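Local coordinates for 33-36 kDa outer membrane protein (PDB 6GIE) that forms a beta-barrel channel in the outer membrane of Acinetobacter baumannii, probably letting small solutes, perhaps including carbapenem antibiotics, pass, at residues Lys100-Leu105 with Pro111-Ala116; Ala138-Ala143 with Thr192-Tyr197; Asp227-Val230 with Leu234-Gly237; Phe240-Ala245 with Tyr250-Gly255. One frame throughout, in Å; residues are numbered along the deposited sequence.

In the fold
All four contacts lie in the antiparallel barrel of a bacterial porin and follow one another along the chain without nesting or crossing. Contact 1 closes the short turn between strands 94-105 and 112-121. Contact 2 spans 48 residues, including strand 149-157 and a disordered region, and joins the non-neighbouring strands 135-146 and 190-200 through side chains; it touches contact 1 where Glu140 meets Ser115. Contact 3 closes the hairpin of strands 220-229 and 234-242, and contact 4, using the far end of strand 234-242, closes the next one with strand 252-261. The centres of contacts 3 and 4 lie about 22 Å apart, so they mark opposite ends of that shared strand.

Contact 1. Residues Lys100-Leu105 with Pro111-Ala116; sequences KGEAYL and PVYASA
Tyr113 reaches across from its strand to two side chains of 100-105 at once, Tyr104 and Glu102, and this cluster is the dense part of the contact. The two tyrosines lie side by side and form a T-shaped pair: the edge of Tyr113 points at one face of Tyr104, with Tyr113 CD2 3.5 Å from Tyr104 CE2, centroids 4.9 Å apart and planes at 69°. With chi1 at 171°, Tyr113 CG points away from the backbone N, and the ring runs along the hairpin toward Glu102. There Tyr113 OH donates to Glu102 OE1 across a modelled 2.3 Å, a length so short that it should be read with caution; the oxygen lies at the edge of the ring, near its plane. Glu102 OE2 is engaged separately by Asn74, and Ser115, on the same face, gives its hydroxyl to Glu140.

Beneath this layer the backbones pair in antiparallel register, at 167°. Ala103 and Ala114 exchange two bonds, Ala103 N to Ala114 O and Ala114 N to Ala103 O, both 2.8 Å; each of the pairs Gly101-Ala116 and Leu105-Val112 also exchanges two bonds.

The other face is looser. Ala103, Ala114 and Ala116 offer only methyl groups there, and Leu105 CD2 comes no nearer than 4.5 Å to Val112 CG1, consistent with a surface turned to lipid near a hairpin end. The chemistry thus divides by face: polar groups and aromatic rings gather on the side of Glu102 and Tyr113, consistent with the channel interior.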
loop_
_atom_site.group_PDB
_atom_site.type_symbol
_atom_site.label_atom_id
_atom_site.label_comp_id
_atom_site.label_asym_id
_atom_site.label_seq_id
_atom_site.Cartn_x
_atom_site.Cartn_y
_atom_site.Cartn_z
ATOM N N LYS A 100 5.991 11.071 1.207
ATOM C CA LYS A 100 4.659 10.929 0.663
ATOM C C LYS A 100 3.683 11.749 1.564
ATOM O O LYS A 100 3.856 11.826 2.792
ATOM C CB LYS A 100 4.230 9.420 0.656
ATOM C CG LYS A 100 2.854 9.206 0.011
ATOM C CD LYS A 100 2.567 7.805 -0.591
ATOM C CE LYS A 100 1.230 7.824 -1.342
ATOM N NZ LYS A 100 1.001 6.802 -2.427
ATOM N N GLY A 101 2.648 12.336 0.950
ATOM C CA GLY A 101 1.511 12.883 1.680
ATOM C C GLY A 101 0.219 12.460 0.969
ATOM O O GLY A 101 0.232 12.246 -0.225
ATOM N N GLU A 102 -0.864 12.333 1.737
ATOM C CA GLU A 102 -2.189 12.116 1.269
ATOM C C GLU A 102 -3.113 13.092 1.958
ATOM O O GLU A 102 -3.020 13.287 3.193
ATOM C CB GLU A 102 -2.655 10.735 1.739
ATOM C CG GLU A 102 -1.823 9.609 1.221
ATOM C CD GLU A 102 -2.572 8.272 1.383
ATOM O OE1 GLU A 102 -3.409 7.863 0.471
ATOM O OE2 GLU A 102 -2.335 7.662 2.467
ATOM N N ALA A 103 -4.016 13.652 1.171
ATOM C CA ALA A 103 -5.016 14.588 1.654
ATOM C C ALA A 103 -6.406 14.070 1.263
ATOM O O ALA A 103 -6.628 13.799 0.092
ATOM C CB ALA A 103 -4.809 15.923 0.995
ATOM N N TYR A 104 -7.283 13.908 2.260
ATOM C CA TYR A 104 -8.737 13.659 2.063
ATOM C C TYR A 104 -9.435 14.947 2.422
ATOM O O TYR A 104 -9.257 15.502 3.523
ATOM C CB TYR A 104 -9.280 12.573 2.994
ATOM C CG TYR A 104 -8.646 11.240 2.762
ATOM C CD1 TYR A 104 -7.374 10.933 3.300
ATOM C CD2 TYR A 104 -9.299 10.265 2.012
ATOM C CE1 TYR A 104 -6.784 9.681 3.062
ATOM C CE2 TYR A 104 -8.712 9.001 1.804
ATOM C CZ TYR A 104 -7.468 8.718 2.323
ATOM O OH TYR A 104 -6.894 7.501 2.065
ATOM N N LEU A 105 -10.249 15.417 1.516
ATOM C CA LEU A 105 -10.884 16.705 1.691
ATOM C C LEU A 105 -12.351 16.518 1.405
ATOM O O LEU A 105 -12.751 16.385 0.248
ATOM C CB LEU A 105 -10.258 17.750 0.764
ATOM C CG LEU A 105 -11.042 19.064 0.572
ATOM C CD1 LEU A 105 -11.063 19.887 1.850
ATOM C CD2 LEU A 105 -10.479 19.874 -0.577
ATOM N N PRO A 111 -16.347 13.433 -1.197
ATOM C CA PRO A 111 -15.016 13.587 -0.611
ATOM C C PRO A 111 -14.006 13.502 -1.737
ATOM O O PRO A 111 -14.131 12.668 -2.637
ATOM C CB PRO A 111 -14.909 12.404 0.345
ATOM C CG PRO A 111 -16.361 12.050 0.641
ATOM C CD PRO A 111 -17.083 12.290 -0.617
ATOM N N VAL A 112 -13.028 14.381 -1.688
ATOM C CA VAL A 112 -11.980 14.480 -2.684
ATOM C C VAL A 112 -10.627 14.044 -2.013
ATOM O O VAL A 112 -10.512 13.949 -0.826
ATOM C CB VAL A 112 -12.064 15.934 -3.232
ATOM C CG1 VAL A 112 -10.716 16.556 -3.572
ATOM C CG2 VAL A 112 -13.098 15.983 -4.392
ATOM N N TYR A 113 -9.637 13.717 -2.809
ATOM C CA TYR A 113 -8.447 13.077 -2.364
ATOM C C TYR A 113 -7.317 13.498 -3.287
ATOM O O TYR A 113 -7.536 13.609 -4.499
ATOM C CB TYR A 113 -8.615 11.580 -2.463
ATOM C CG TYR A 113 -7.332 10.801 -2.227
ATOM C CD1 TYR A 113 -6.475 10.495 -3.280
ATOM C CD2 TYR A 113 -7.000 10.332 -0.969
ATOM C CE1 TYR A 113 -5.316 9.810 -3.074
ATOM C CE2 TYR A 113 -5.834 9.647 -0.761
ATOM C CZ TYR A 113 -4.995 9.385 -1.839
ATOM O OH TYR A 113 -3.837 8.614 -1.672
ATOM N N ALA A 114 -6.150 13.804 -2.702
ATOM C CA ALA A 114 -4.958 14.083 -3.471
ATOM C C ALA A 114 -3.746 13.463 -2.835
ATOM O O ALA A 114 -3.736 13.285 -1.619
ATOM C CB ALA A 114 -4.794 15.534 -3.590
ATOM N N SER A 115 -2.760 13.062 -3.649
ATOM C CA SER A 115 -1.527 12.526 -3.099
ATOM C C SER A 115 -0.347 13.018 -3.854
ATOM O O SER A 115 -0.441 13.347 -5.005
ATOM C CB SER A 115 -1.508 11.000 -3.085
ATOM O OG SER A 115 -0.889 10.481 -4.277
ATOM N N ALA A 116 0.774 13.062 -3.143
ATOM C CA ALA A 116 2.057 13.507 -3.662
ATOM C C ALA A 116 3.171 12.656 -3.002
ATOM O O ALA A 116 3.097 12.342 -1.787
ATOM C CB ALA A 116 2.268 14.989 -3.338
#

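Contact 2. Residues Ala138-Ala143 with Thr192-Tyr197; sequences ALEAGA and TARTKY
Glu140 and Arg194 meet because their first torsions send two long side chains into the same space: Glu140 CG stands anti to the carbonyl carbon (chi1 -45°), whereas Arg194 CG sits between its backbone N and carbonyl carbon (chi1 75°), and the chain then runs extended to NE. The side chains cross at about a right angle, yet their flat ends, carboxylate and guanidinium, are turned only 30° from one another. The result is a two-pronged salt bridge at the guanidinium edge. Arg194 NE donates to Glu140 OE2 over 2.5 Å, a very short value whose exact size is doubtful, and Arg194 NH2 donates to Glu140 OE1 over 3.2 Å, on the syn side of that oxygen.

The backbones themselves do not pair. In this porin barrel, strand 149-157 stands between strands 135-146 and 190-200, and the closest CA atoms, Glu140 and Thr192, are 7.9 Å apart, so the bridge passes over the intervening strand. A water makes a second link: it donates to Leu139 O at 3.1 Å and lies 2.9 Å from Thr192 OG1. Ser115 OG also bonds Glu140 OE1, giving that oxygen two partners, while Arg194 NH1 has a long, weak ion pair with Glu211.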
loop_
_atom_site.group_PDB
_atom_site.type_symbol
_atom_site.label_atom_id
_atom_site.label_comp_id
_atom_site.label_asym_id
_atom_site.label_seq_id
_atom_site.Cartn_x
_atom_site.Cartn_y
_atom_site.Cartn_z
ATOM N N ALA A 138 5.372 11.431 -7.970
ATOM C CA ALA A 138 4.018 11.119 -8.358
ATOM C C ALA A 138 3.071 12.059 -7.651
ATOM O O ALA A 138 3.309 12.457 -6.480
ATOM C CB ALA A 138 3.634 9.661 -8.009
ATOM N N LEU A 139 2.014 12.410 -8.396
ATOM C CA LEU A 139 0.840 13.106 -7.888
ATOM C C LEU A 139 -0.428 12.378 -8.351
ATOM O O LEU A 139 -0.434 11.819 -9.466
ATOM C CB LEU A 139 0.767 14.501 -8.504
ATOM C CG LEU A 139 1.953 15.391 -8.266
ATOM C CD1 LEU A 139 1.796 16.639 -9.105
ATOM C CD2 LEU A 139 2.041 15.722 -6.780
ATOM N N GLU A 140 -1.483 12.429 -7.526
ATOM C CA GLU A 140 -2.763 11.871 -7.860
ATOM C C GLU A 140 -3.796 12.781 -7.296
ATOM O O GLU A 140 -3.607 13.414 -6.248
ATOM C CB GLU A 140 -3.074 10.496 -7.241
ATOM C CG GLU A 140 -2.014 9.434 -7.279
ATOM C CD GLU A 140 -2.333 8.284 -6.295
ATOM O OE1 GLU A 140 -2.162 8.484 -5.054
ATOM O OE2 GLU A 140 -2.769 7.185 -6.741
ATOM N N ALA A 141 -4.940 12.766 -7.978
ATOM C CA ALA A 141 -6.130 13.398 -7.489
ATOM C C ALA A 141 -7.246 12.410 -7.733
ATOM O O ALA A 141 -7.271 11.783 -8.769
ATOM C CB ALA A 141 -6.403 14.700 -8.285
ATOM N N GLY A 142 -8.214 12.371 -6.838
ATOM C CA GLY A 142 -9.387 11.659 -7.116
ATOM C C GLY A 142 -10.532 11.863 -6.199
ATOM O O GLY A 142 -10.592 12.853 -5.532
ATOM N N ALA A 143 -11.469 10.909 -6.184
ATOM C CA ALA A 143 -12.656 11.102 -5.371
ATOM C C ALA A 143 -13.147 9.783 -4.775
ATOM O O ALA A 143 -12.861 8.720 -5.307
ATOM C CB ALA A 143 -13.754 11.765 -6.247
ATOM N N THR A 192 -1.378 7.539 -14.343
ATOM C CA THR A 192 -1.767 6.400 -13.534
ATOM C C THR A 192 -3.203 6.477 -13.170
ATOM O O THR A 192 -3.818 7.563 -13.156
ATOM C CB THR A 192 -0.986 6.358 -12.231
ATOM O OG1 THR A 192 -1.291 7.530 -11.460
ATOM C CG2 THR A 192 0.515 6.290 -12.531
ATOM N N ALA A 193 -3.741 5.319 -12.825
ATOM C CA ALA A 193 -5.113 5.256 -12.352
ATOM C C ALA A 193 -5.135 4.244 -11.308
ATOM O O ALA A 193 -4.467 3.185 -11.443
ATOM C CB ALA A 193 -6.094 4.835 -13.454
ATOM N N ARG A 194 -5.954 4.495 -10.287
ATOM C CA ARG A 194 -6.172 3.442 -9.343
ATOM C C ARG A 194 -7.461 3.529 -8.544
ATOM O O ARG A 194 -8.066 4.614 -8.325
ATOM C CB ARG A 194 -4.938 3.373 -8.418
ATOM C CG ARG A 194 -4.793 4.426 -7.363
ATOM C CD ARG A 194 -3.616 4.100 -6.387
ATOM N NE ARG A 194 -3.538 5.232 -5.451
ATOM C CZ ARG A 194 -4.149 5.264 -4.290
ATOM N NH1 ARG A 194 -4.757 4.199 -3.808
ATOM N NH2 ARG A 194 -4.096 6.347 -3.553
ATOM N N THR A 195 -7.804 2.381 -7.985
ATOM C CA THR A 195 -8.987 2.302 -7.168
ATOM C C THR A 195 -8.707 1.558 -5.913
ATOM O O THR A 195 -7.825 0.737 -5.908
ATOM C CB THR A 195 -10.143 1.578 -7.892
ATOM O OG1 THR A 195 -9.797 0.232 -8.148
ATOM C CG2 THR A 195 -10.458 2.231 -9.172
ATOM N N LYS A 196 -9.450 1.889 -4.863
ATOM C CA LYS A 196 -9.381 1.193 -3.631
ATOM C C LYS A 196 -10.732 1.020 -2.959
ATOM O O LYS A 196 -11.506 1.973 -2.815
ATOM C CB LYS A 196 -8.465 1.952 -2.635
ATOM C CG LYS A 196 -8.061 1.135 -1.371
ATOM C CD LYS A 196 -6.972 1.929 -0.588
ATOM C CE LYS A 196 -6.741 1.517 0.843
ATOM N NZ LYS A 196 -6.179 0.166 0.873
ATOM N N TYR A 197 -10.984 -0.193 -2.452
ATOM C CA TYR A 197 -12.243 -0.415 -1.704
ATOM C C TYR A 197 -11.985 -1.161 -0.450
ATOM O O TYR A 197 -11.182 -2.094 -0.447
ATOM C CB TYR A 197 -13.298 -1.201 -2.564
ATOM C CG TYR A 197 -14.599 -1.495 -1.808
ATOM C CD1 TYR A 197 -15.528 -0.491 -1.565
ATOM C CD2 TYR A 197 -14.900 -2.760 -1.369
ATOM C CE1 TYR A 197 -16.698 -0.773 -0.899
ATOM C CE2 TYR A 197 -16.088 -3.037 -0.714
ATOM C CZ TYR A 197 -16.959 -2.045 -0.485
ATOM O OH TYR A 197 -18.091 -2.301 0.211
HETATM O O HOH W 1 0.447 8.868 -9.555
#

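Contact 3. Residues Asp227-Val230 with Leu234-Gly237; sequences DLFV and LSVG. With C8E ((hydroxyethyloxy)tri(ethyloxy)octane), chain E.
Leu228 and Val236 face each other as a hydrogen-bonded antiparallel pair: Leu228 N donates to Val236 O at 2.8 Å, and Val236 N returns a bond to Leu228 O at 3.0 Å. Their side chains share one face of the sheet, where Leu228 CB lies 4.2 Å from Val236 CG1. Next along the strand, Phe229 and Ser235 turn to the other face. Ser235 CB sits 3.5 Å from both Phe229 CD1 and Phe229 CE1, approaching the ring obliquely. Closer to the turn, Val230 and Leu234 lie side by side, Val230 CG2 3.8 Å from Leu234 CD2, and Val230 N makes a weak bond to Leu234 O, bent to 123° at the hydrogen.

Several features position these groups. Phe229 is the centre of an inverse gamma turn, which turns the chain at this point. Its chi1 of -63° puts CG anti to the carbonyl carbon, and the ring lies on the Ser235 face, where Pro62, Ala64 and Glu65 of a loop touch it. At the other end, Gly237 carries no side chain, and the Asp227 carboxylate leans over it. Strands 207-216 and 252-261 flank the hairpin and hold it by backbone bonds.

On the Leu228 face lies a detergent molecule, its C16 3.4 Å from Leu228 CD1, and further detergents touch Leu234. The pairing of apolar side chains with a detergent is consistent with a lipid-facing surface on the Leu228 side and, with Asp227 and Ser235, a more polar barrel interior on the other.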
loop_
_atom_site.group_PDB
_atom_site.type_symbol
_atom_site.label_atom_id
_atom_site.label_comp_id
_atom_site.label_asym_id
_atom_site.label_seq_id
_atom_site.Cartn_x
_atom_site.Cartn_y
_atom_site.Cartn_z
ATOM N N ASP A 227 -7.639 -8.531 -0.324
ATOM C CA ASP A 227 -7.373 -8.934 1.067
ATOM C C ASP A 227 -8.637 -9.436 1.690
ATOM O O ASP A 227 -9.655 -8.769 1.616
ATOM C CB ASP A 227 -6.828 -7.750 1.873
ATOM C CG ASP A 227 -5.359 -7.451 1.551
ATOM O OD1 ASP A 227 -4.515 -8.386 1.480
ATOM O OD2 ASP A 227 -5.025 -6.261 1.379
ATOM N N LEU A 228 -8.593 -10.620 2.285
ATOM C CA LEU A 228 -9.733 -11.164 3.016
ATOM C C LEU A 228 -9.430 -11.006 4.522
ATOM O O LEU A 228 -8.597 -11.732 5.089
ATOM C CB LEU A 228 -9.944 -12.647 2.686
ATOM C CG LEU A 228 -9.739 -13.014 1.216
ATOM C CD1 LEU A 228 -9.997 -14.473 0.875
ATOM C CD2 LEU A 228 -10.702 -12.175 0.413
ATOM N N PHE A 229 -10.228 -10.155 5.155
ATOM C CA PHE A 229 -10.174 -9.891 6.574
ATOM C C PHE A 229 -10.993 -10.909 7.283
ATOM O O PHE A 229 -12.168 -10.705 7.515
ATOM C CB PHE A 229 -10.572 -8.451 6.855
ATOM C CG PHE A 229 -9.624 -7.515 6.238
ATOM C CD1 PHE A 229 -8.383 -7.293 6.843
ATOM C CD2 PHE A 229 -9.898 -6.919 5.027
ATOM C CE1 PHE A 229 -7.448 -6.486 6.228
ATOM C CE2 PHE A 229 -8.978 -6.083 4.410
ATOM C CZ PHE A 229 -7.732 -5.866 5.007
ATOM N N VAL A 230 -10.395 -12.075 7.509
ATOM C CA VAL A 230 -11.205 -13.158 8.019
ATOM C C VAL A 230 -11.625 -12.881 9.458
ATOM O O VAL A 230 -12.626 -13.415 9.905
ATOM C CB VAL A 230 -10.568 -14.562 7.878
ATOM C CG1 VAL A 230 -10.270 -14.892 6.413
ATOM C CG2 VAL A 230 -9.348 -14.699 8.752
ATOM N N LEU A 234 -6.983 -10.387 11.357
ATOM C CA LEU A 234 -6.272 -11.327 10.560
ATOM C C LEU A 234 -6.611 -11.224 9.107
ATOM O O LEU A 234 -7.778 -11.293 8.689
ATOM C CB LEU A 234 -6.489 -12.746 11.125
ATOM C CG LEU A 234 -5.826 -13.874 10.333
ATOM C CD1 LEU A 234 -4.320 -13.779 10.335
ATOM C CD2 LEU A 234 -6.234 -15.282 10.790
ATOM N N SER A 235 -5.608 -11.086 8.270
ATOM C CA SER A 235 -5.969 -11.021 6.836
ATOM C C SER A 235 -5.087 -11.907 6.038
ATOM O O SER A 235 -3.929 -12.066 6.357
ATOM C CB SER A 235 -5.884 -9.612 6.271
ATOM O OG SER A 235 -4.553 -9.132 6.252
ATOM N N VAL A 236 -5.644 -12.418 4.955
ATOM C CA VAL A 236 -4.886 -13.186 4.049
ATOM C C VAL A 236 -5.214 -12.683 2.715
ATOM O O VAL A 236 -6.378 -12.397 2.456
ATOM C CB VAL A 236 -5.192 -14.713 4.123
ATOM C CG1 VAL A 236 -6.643 -15.030 3.852
ATOM C CG2 VAL A 236 -4.345 -15.439 3.087
ATOM N N GLY A 237 -4.227 -12.625 1.826
ATOM C CA GLY A 237 -4.466 -11.942 0.537
ATOM C C GLY A 237 -3.589 -12.387 -0.599
ATOM O O GLY A 237 -2.680 -13.202 -0.411
HETATM C C14 C8E E . -6.133 -15.908 -0.616
HETATM O O15 C8E E . -6.364 -14.692 -1.326
HETATM C C16 C8E E . -7.730 -14.505 -1.701
HETATM C C17 C8E E . -7.890 -13.473 -2.812
HETATM O O18 C8E E . -7.795 -14.099 -4.107
HETATM C C19 C8E E . -8.334 -13.338 -5.194
HETATM C C20 C8E E . -7.232 -12.696 -6.021
HETATM O O21 C8E E . -7.490 -12.997 -7.389
#

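Contact 4. Residues Phe240-Ala245 with Tyr250-Gly255; sequences FADVSA and YDHVWG. With C8E ((hydroxyethyloxy)tri(ethyloxy)octane), chain D.
Ala241 and Val253 form the central hydrogen-bonded pair of two strands running at 172°, with Ala241 N to Val253 O at 2.7 Å and Val253 N to Ala241 O at 2.9 Å, and beyond them Val243 N donates to Asp251 O along an almost straight line of 175°.

On one face, Phe240, Asp242, His252 and Trp254 stand together. With chi1 -175° Asp242 extends its carboxylate alongside His252, putting OD2 3.0 Å from His252 NE2, near the imidazole plane. Phe240 also runs beside His252, touching it only lightly, while Phe240 CD1 lies against Trp254 CB. The indole turns away from the strand pair: Trp254 NE1 gives a weak bond to O15 of a bound detergent at 3.3 Å, close to the indole plane. Ala241 and Val253 occupy the opposite face, where Val243 CG2 also approaches Val253 CG2.

Where the chain leaves the strand, the Ser244 hydroxyl lies beside the Asp251 carboxylate, with OG 2.9 Å from Asp251 OD1, and Asp242 OD2 and Asp251 OD2 are 4.6 Å apart, so their like charges may be felt. Asp251 and His252 together face Asn276 as a classic beta bulge, and the whole is a barrel hairpin whose outward tryptophan, against detergent, recalls the aromatic belts of outer-membrane porins.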
loop_
_atom_site.group_PDB
_atom_site.type_symbol
_atom_site.label_atom_id
_atom_site.label_comp_id
_atom_site.label_asym_id
_atom_site.label_seq_id
_atom_site.Cartn_x
_atom_site.Cartn_y
_atom_site.Cartn_z
ATOM N N PHE A 240 -1.420 -9.728 -8.039
ATOM C CA PHE A 240 -1.081 -10.126 -9.386
ATOM C C PHE A 240 -0.694 -8.862 -10.075
ATOM O O PHE A 240 -1.255 -7.786 -9.786
ATOM C CB PHE A 240 -2.246 -10.803 -10.148
ATOM C CG PHE A 240 -1.898 -11.119 -11.576
ATOM C CD1 PHE A 240 -1.200 -12.315 -11.915
ATOM C CD2 PHE A 240 -2.180 -10.201 -12.597
ATOM C CE1 PHE A 240 -0.823 -12.601 -13.240
ATOM C CE2 PHE A 240 -1.789 -10.470 -13.916
ATOM C CZ PHE A 240 -1.104 -11.669 -14.226
ATOM N N ALA A 241 0.260 -8.972 -10.983
ATOM C CA ALA A 241 0.603 -7.804 -11.756
ATOM C C ALA A 241 1.242 -8.206 -13.079
ATOM O O ALA A 241 1.837 -9.247 -13.224
ATOM C CB ALA A 241 1.502 -6.875 -10.927
ATOM N N ASP A 242 0.993 -7.404 -14.075
ATOM C CA ASP A 242 1.583 -7.621 -15.392
ATOM C C ASP A 242 2.525 -6.432 -15.591
ATOM O O ASP A 242 2.112 -5.252 -15.482
ATOM C CB ASP A 242 0.520 -7.646 -16.503
ATOM C CG ASP A 242 1.101 -7.982 -17.855
ATOM O OD1 ASP A 242 1.804 -7.126 -18.410
ATOM O OD2 ASP A 242 0.863 -9.103 -18.386
ATOM N N VAL A 243 3.778 -6.767 -15.865
ATOM C CA VAL A 243 4.827 -5.774 -15.889
ATOM C C VAL A 243 5.744 -5.862 -17.111
ATOM O O VAL A 243 6.721 -5.143 -17.150
ATOM C CB VAL A 243 5.623 -5.796 -14.563
ATOM C CG1 VAL A 243 4.692 -5.537 -13.369
ATOM C CG2 VAL A 243 6.353 -7.100 -14.380
ATOM N N SER A 244 5.424 -6.667 -18.123
ATOM C CA SER A 244 6.215 -6.661 -19.383
ATOM C C SER A 244 6.779 -5.255 -19.752
ATOM O O SER A 244 7.911 -5.135 -20.224
ATOM C CB SER A 244 5.373 -7.185 -20.553
ATOM O OG SER A 244 4.462 -8.186 -20.118
ATOM N N ALA A 245 5.987 -4.216 -19.497
ATOM C CA ALA A 245 6.284 -2.842 -19.905
ATOM C C ALA A 245 7.083 -2.007 -18.907
ATOM O O ALA A 245 7.245 -0.806 -19.107
ATOM C CB ALA A 245 4.978 -2.126 -20.212
ATOM N N TYR A 250 11.045 -9.222 -16.910
ATOM C CA TYR A 250 9.917 -9.912 -16.271
ATOM C C TYR A 250 8.542 -9.555 -16.844
ATOM O O TYR A 250 8.219 -8.377 -17.031
ATOM C CB TYR A 250 9.878 -9.599 -14.771
ATOM C CG TYR A 250 11.091 -10.017 -13.984
ATOM C CD1 TYR A 250 11.420 -11.366 -13.831
ATOM C CD2 TYR A 250 11.896 -9.064 -13.354
ATOM C CE1 TYR A 250 12.537 -11.754 -13.102
ATOM C CE2 TYR A 250 13.005 -9.439 -12.616
ATOM C CZ TYR A 250 13.324 -10.783 -12.492
ATOM O OH TYR A 250 14.431 -11.146 -11.755
ATOM N N ASP A 251 7.715 -10.583 -17.018
ATOM C CA ASP A 251 6.350 -10.446 -17.525
ATOM C C ASP A 251 5.274 -10.437 -16.406
ATOM O O ASP A 251 4.509 -9.499 -16.281
ATOM C CB ASP A 251 6.071 -11.563 -18.532
ATOM C CG ASP A 251 5.618 -11.039 -19.875
ATOM O OD1 ASP A 251 6.425 -10.335 -20.542
ATOM O OD2 ASP A 251 4.451 -11.317 -20.252
ATOM N N HIS A 252 5.200 -11.467 -15.583
ATOM C CA HIS A 252 4.092 -11.574 -14.615
ATOM C C HIS A 252 4.584 -11.720 -13.172
ATOM O O HIS A 252 5.630 -12.338 -12.936
ATOM C CB HIS A 252 3.191 -12.740 -15.018
ATOM C CG HIS A 252 2.683 -12.615 -16.415
ATOM N ND1 HIS A 252 3.048 -13.480 -17.424
ATOM C CD2 HIS A 252 1.897 -11.673 -16.992
ATOM C CE1 HIS A 252 2.491 -13.092 -18.558
ATOM N NE2 HIS A 252 1.785 -11.998 -18.324
ATOM N N VAL A 253 3.845 -11.116 -12.239
ATOM C CA VAL A 253 4.104 -11.206 -10.805
ATOM C C VAL A 253 2.858 -11.623 -10.036
ATOM O O VAL A 253 1.808 -11.053 -10.245
ATOM C CB VAL A 253 4.526 -9.865 -10.235
ATOM C CG1 VAL A 253 4.683 -9.951 -8.730
ATOM C CG2 VAL A 253 5.827 -9.427 -10.895
ATOM N N TRP A 254 2.986 -12.607 -9.147
ATOM C CA TRP A 254 1.905 -12.982 -8.266
ATOM C C TRP A 254 2.418 -13.230 -6.830
ATOM O O TRP A 254 3.593 -13.576 -6.616
ATOM C CB TRP A 254 1.129 -14.158 -8.854
ATOM C CG TRP A 254 1.871 -15.368 -9.042
ATOM C CD1 TRP A 254 1.797 -16.460 -8.249
ATOM C CD2 TRP A 254 2.807 -15.693 -10.098
ATOM N NE1 TRP A 254 2.649 -17.447 -8.706
ATOM C CE2 TRP A 254 3.278 -17.003 -9.845
ATOM C CE3 TRP A 254 3.313 -15.003 -11.208
ATOM C CZ2 TRP A 254 4.229 -17.645 -10.677
ATOM C CZ3 TRP A 254 4.268 -15.624 -12.019
ATOM C CH2 TRP A 254 4.703 -16.940 -11.760
ATOM N N GLY A 255 1.556 -12.966 -5.859
ATOM C CA GLY A 255 1.915 -13.096 -4.500
ATOM C C GLY A 255 0.804 -13.472 -3.548
ATOM O O GLY A 255 -0.375 -13.307 -3.840
HETATM O O12 C8E D . 3.255 -21.199 -9.893
HETATM C C13 C8E D . 3.199 -21.808 -8.603
HETATM C C14 C8E D . 2.324 -20.975 -7.675
HETATM O O15 C8E D . 3.157 -20.149 -6.861
HETATM C C16 C8E D . 2.615 -19.786 -5.587
HETATM C C17 C8E D . 2.139 -18.347 -5.689
HETATM O O18 C8E D . 1.575 -17.881 -4.468
HETATM C C19 C8E D . 0.956 -16.613 -4.608
HETATM C C20 C8E D . -0.451 -16.718 -5.171
HETATM O O21 C8E D . -1.381 -16.821 -4.085
#